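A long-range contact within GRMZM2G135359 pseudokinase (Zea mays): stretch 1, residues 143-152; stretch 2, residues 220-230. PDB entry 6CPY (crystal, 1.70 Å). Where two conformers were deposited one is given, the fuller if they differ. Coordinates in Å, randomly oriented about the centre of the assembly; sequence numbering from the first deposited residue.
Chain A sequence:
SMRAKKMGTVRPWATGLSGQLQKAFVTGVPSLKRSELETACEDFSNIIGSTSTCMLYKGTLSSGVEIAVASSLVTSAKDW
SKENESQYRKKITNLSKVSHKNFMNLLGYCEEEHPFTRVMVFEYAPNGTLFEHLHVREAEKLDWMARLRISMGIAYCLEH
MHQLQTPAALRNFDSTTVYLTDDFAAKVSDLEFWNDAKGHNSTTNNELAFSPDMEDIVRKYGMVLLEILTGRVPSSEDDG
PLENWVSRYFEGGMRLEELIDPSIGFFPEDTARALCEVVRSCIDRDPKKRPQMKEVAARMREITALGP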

# COMPACT_ATOMS: atom_id res chain seq x y z
N ASP A 143 -10.00 17.15 2.51
CA ASP A 143 -11.14 17.72 1.77
C ASP A 143 -11.50 16.91 0.51
O ASP A 143 -10.88 15.90 0.23
CB ASP A 143 -10.92 19.20 1.45
CG ASP A 143 -9.77 19.47 0.48
OD1 ASP A 143 -9.21 18.53 -0.14
OD2 ASP A 143 -9.43 20.66 0.36
N TRP A 144 -12.52 17.35 -0.23
CA TRP A 144 -12.99 16.62 -1.40
C TRP A 144 -11.89 16.34 -2.42
O TRP A 144 -11.70 15.20 -2.83
CB TRP A 144 -14.16 17.36 -2.06
CG TRP A 144 -14.70 16.66 -3.23
CD1 TRP A 144 -14.57 17.02 -4.54
CD2 TRP A 144 -15.48 15.47 -3.22
NE1 TRP A 144 -15.23 16.12 -5.34
CE2 TRP A 144 -15.79 15.16 -4.56
CE3 TRP A 144 -15.95 14.64 -2.20
CZ2 TRP A 144 -16.56 14.05 -4.90
CZ3 TRP A 144 -16.70 13.54 -2.54
CH2 TRP A 144 -16.99 13.25 -3.88
N MET A 145 -11.14 17.37 -2.82
CA MET A 145 -10.14 17.20 -3.86
C MET A 145 -9.01 16.31 -3.38
O MET A 145 -8.51 15.49 -4.15
CB MET A 145 -9.60 18.55 -4.36
CG MET A 145 -10.61 19.36 -5.16
SD MET A 145 -11.36 18.42 -6.50
CE MET A 145 -9.90 17.88 -7.38
N ALA A 146 -8.61 16.46 -2.13
CA ALA A 146 -7.61 15.57 -1.54
C ALA A 146 -8.07 14.11 -1.59
O ALA A 146 -7.30 13.23 -1.98
CB ALA A 146 -7.30 15.98 -0.11
N ARG A 147 -9.33 13.87 -1.24
CA ARG A 147 -9.87 12.52 -1.28
C ARG A 147 -9.95 11.93 -2.69
O ARG A 147 -9.71 10.76 -2.88
CB ARG A 147 -11.20 12.45 -0.56
CG ARG A 147 -11.03 12.74 0.92
CD ARG A 147 -12.20 12.30 1.75
NE ARG A 147 -12.16 12.97 3.04
CZ ARG A 147 -12.83 12.60 4.13
NH1 ARG A 147 -13.60 11.52 4.13
NH2 ARG A 147 -12.73 13.33 5.22
N LEU A 148 -10.31 12.76 -3.67
CA LEU A 148 -10.33 12.30 -5.05
C LEU A 148 -8.94 11.99 -5.58
O LEU A 148 -8.75 11.00 -6.26
CB LEU A 148 -11.06 13.31 -5.95
CG LEU A 148 -12.56 12.98 -6.09
CD1 LEU A 148 -13.25 12.68 -4.77
CD2 LEU A 148 -13.26 14.12 -6.82
N ARG A 149 -7.98 12.85 -5.26
CA ARG A 149 -6.59 12.59 -5.62
C ARG A 149 -6.06 11.29 -5.04
O ARG A 149 -5.38 10.55 -5.72
CB ARG A 149 -5.68 13.73 -5.15
CG ARG A 149 -5.79 15.01 -5.95
CD ARG A 149 -4.41 15.62 -6.13
NE ARG A 149 -3.60 15.51 -4.92
CZ ARG A 149 -2.27 15.39 -4.89
NH1 ARG A 149 -1.55 15.36 -6.01
NH2 ARG A 149 -1.66 15.30 -3.73
N ILE A 150 -6.38 11.02 -3.78
CA ILE A 150 -5.96 9.79 -3.14
C ILE A 150 -6.64 8.59 -3.80
O ILE A 150 -5.98 7.62 -4.16
CB ILE A 150 -6.27 9.84 -1.63
CG1 ILE A 150 -5.31 10.83 -0.94
CG2 ILE A 150 -6.20 8.45 -1.01
CD1 ILE A 150 -5.78 11.30 0.42
N SER A 151 -7.95 8.69 -4.02
CA SER A 151 -8.70 7.63 -4.68
C SER A 151 -8.13 7.28 -6.08
O SER A 151 -8.01 6.10 -6.43
CB SER A 151 -10.19 8.04 -4.81
OG SER A 151 -10.77 8.30 -3.53
N MET A 152 -7.80 8.29 -6.86
CA MET A 152 -7.28 8.09 -8.21
C MET A 152 -5.88 7.48 -8.14
O MET A 152 -5.60 6.50 -8.84
CB MET A 152 -7.24 9.40 -9.00
CG MET A 152 -7.10 9.20 -10.51
SD MET A 152 -8.53 8.37 -11.23
CE MET A 152 -9.69 8.87 -9.98
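Stretch 2 220-230: KYGMVLLEILT

Helices distant in sequence often pack antiparallel, and where they do, a small residue on one commonly receives a branched aliphatic side chain from the other while hydrogen bonds from longer side chains to backbone carbonyls add to the packing. The pseudokinase GRMZM2G135359 offers a compact example. Residues 220-230 are helical throughout, the continuation of a helix that begins earlier in the chain, and they run against the first part of a helix, residues 144-152, that continues later in the chain, at 173° between N-to-C directions. The axes approach to 10.4 Å, and the register pairs Arg 147 with Ile 228 (CA to CA 6.6 Å) and Ser 151 with Leu 225 (CA to CA 6.4 Å).

Ile 228 gives up the most surface to the contact. Its CA-to-CB bond points sideways, but in the m, t rotamer the side chain bends inward, bringing Ile 228 CD1 to 3.6 Å from Ser 151 OG and 4.2 Å from Ile 150 CG2, while Ile 228 CG2 lies 3.6 Å from Arg 147 CB. The side chain of Ser 151 is short and turned to its own helix: Ser 151 OG donates to Arg 147 O at 2.8 Å, so the hydroxyl is satisfied there even as Leu 225 CD1 packs 3.6 Å from the same OG.

Arg 147, whose CA-to-CB bond points toward stretch 2, adds a polar clasp. Arg 147 NH1 donates to Ile 228 O at 2.8 Å, with an N-H...O angle of 162° and the carbonyl oxygen near the guanidinium plane. Near the start of the first helix the contact is apolar, Trp 144 CZ3 lying 4.0 Å from Leu 229 CD2. Toward the other end, Tyr 221, with chi1 t, reaches across so that Tyr 221 OH donates to Ser 151 O at 2.8 Å, the acceptor lying near the ring plane.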

# COMPACT_ATOMS: atom_id res chain seq x y z
N LYS A 220 -11.75 -5.02 -2.57
CA LYS A 220 -11.04 -4.24 -1.57
C LYS A 220 -10.93 -2.76 -1.95
O LYS A 220 -11.10 -1.89 -1.09
CB LYS A 220 -9.66 -4.82 -1.30
CG LYS A 220 -9.68 -6.07 -0.44
CD LYS A 220 -8.28 -6.65 -0.33
CE LYS A 220 -8.22 -7.78 0.68
NZ LYS A 220 -6.83 -8.29 0.80
N TYR A 221 -10.66 -2.47 -3.23
CA TYR A 221 -10.63 -1.10 -3.72
C TYR A 221 -11.98 -0.41 -3.48
O TYR A 221 -12.04 0.71 -3.00
CB TYR A 221 -10.26 -0.99 -5.21
CG TYR A 221 -10.26 0.45 -5.66
CD1 TYR A 221 -9.20 1.30 -5.32
CD2 TYR A 221 -11.34 1.00 -6.35
CE1 TYR A 221 -9.21 2.63 -5.69
CE2 TYR A 221 -11.36 2.32 -6.72
CZ TYR A 221 -10.30 3.14 -6.38
OH TYR A 221 -10.30 4.45 -6.75
N GLY A 222 -13.06 -1.10 -3.84
CA GLY A 222 -14.40 -0.58 -3.62
C GLY A 222 -14.66 -0.25 -2.17
O GLY A 222 -15.25 0.78 -1.87
N MET A 223 -14.20 -1.10 -1.26
CA MET A 223 -14.38 -0.88 0.18
C MET A 223 -13.59 0.33 0.67
O MET A 223 -14.06 1.09 1.53
CB MET A 223 -13.98 -2.13 0.97
CG MET A 223 -14.92 -3.31 0.73
SD MET A 223 -16.57 -2.99 1.37
CE MET A 223 -16.34 -3.28 3.12
N VAL A 224 -12.38 0.50 0.14
CA VAL A 224 -11.53 1.63 0.52
C VAL A 224 -12.11 2.93 -0.04
O VAL A 224 -12.10 3.97 0.63
CB VAL A 224 -10.06 1.42 0.07
CG1 VAL A 224 -9.25 2.70 0.22
CG2 VAL A 224 -9.41 0.30 0.88
N LEU A 225 -12.59 2.89 -1.29
CA LEU A 225 -13.26 4.05 -1.87
C LEU A 225 -14.49 4.43 -1.03
O LEU A 225 -14.71 5.61 -0.72
CB LEU A 225 -13.64 3.78 -3.33
CG LEU A 225 -14.43 4.89 -4.04
CD1 LEU A 225 -13.69 6.21 -3.97
CD2 LEU A 225 -14.72 4.51 -5.48
N LEU A 226 -15.29 3.44 -0.64
CA LEU A 226 -16.44 3.68 0.25
C LEU A 226 -16.02 4.31 1.58
O LEU A 226 -16.69 5.21 2.09
CB LEU A 226 -17.19 2.37 0.52
CG LEU A 226 -18.51 2.52 1.30
CD1 LEU A 226 -19.47 3.41 0.52
CD2 LEU A 226 -19.13 1.16 1.59
N GLU A 227 -14.90 3.85 2.12
CA GLU A 227 -14.35 4.39 3.36
C GLU A 227 -13.89 5.83 3.19
O GLU A 227 -14.14 6.66 4.05
CB GLU A 227 -13.19 3.50 3.83
CG GLU A 227 -12.58 3.90 5.16
CD GLU A 227 -11.33 3.09 5.47
OE1 GLU A 227 -11.10 2.06 4.80
OE2 GLU A 227 -10.59 3.50 6.39
N ILE A 228 -13.27 6.12 2.06
CA ILE A 228 -12.82 7.48 1.77
C ILE A 228 -14.04 8.41 1.64
O ILE A 228 -14.02 9.54 2.13
CB ILE A 228 -11.98 7.51 0.47
CG1 ILE A 228 -10.62 6.84 0.69
CG2 ILE A 228 -11.81 8.93 -0.03
CD1 ILE A 228 -9.87 6.45 -0.57
N LEU A 229 -15.10 7.92 1.01
CA LEU A 229 -16.30 8.73 0.81
C LEU A 229 -17.15 8.96 2.06
O LEU A 229 -17.74 10.03 2.22
CB LEU A 229 -17.17 8.10 -0.27
CG LEU A 229 -16.61 8.16 -1.69
CD1 LEU A 229 -17.44 7.25 -2.58
CD2 LEU A 229 -16.60 9.58 -2.25
N THR A 230 -17.23 7.95 2.93
CA THR A 230 -18.15 7.97 4.08
C THR A 230 -17.45 8.24 5.41
O THR A 230 -18.09 8.63 6.38
CB THR A 230 -18.91 6.64 4.22
OG1 THR A 230 -17.99 5.58 4.50
CG2 THR A 230 -19.68 6.32 2.99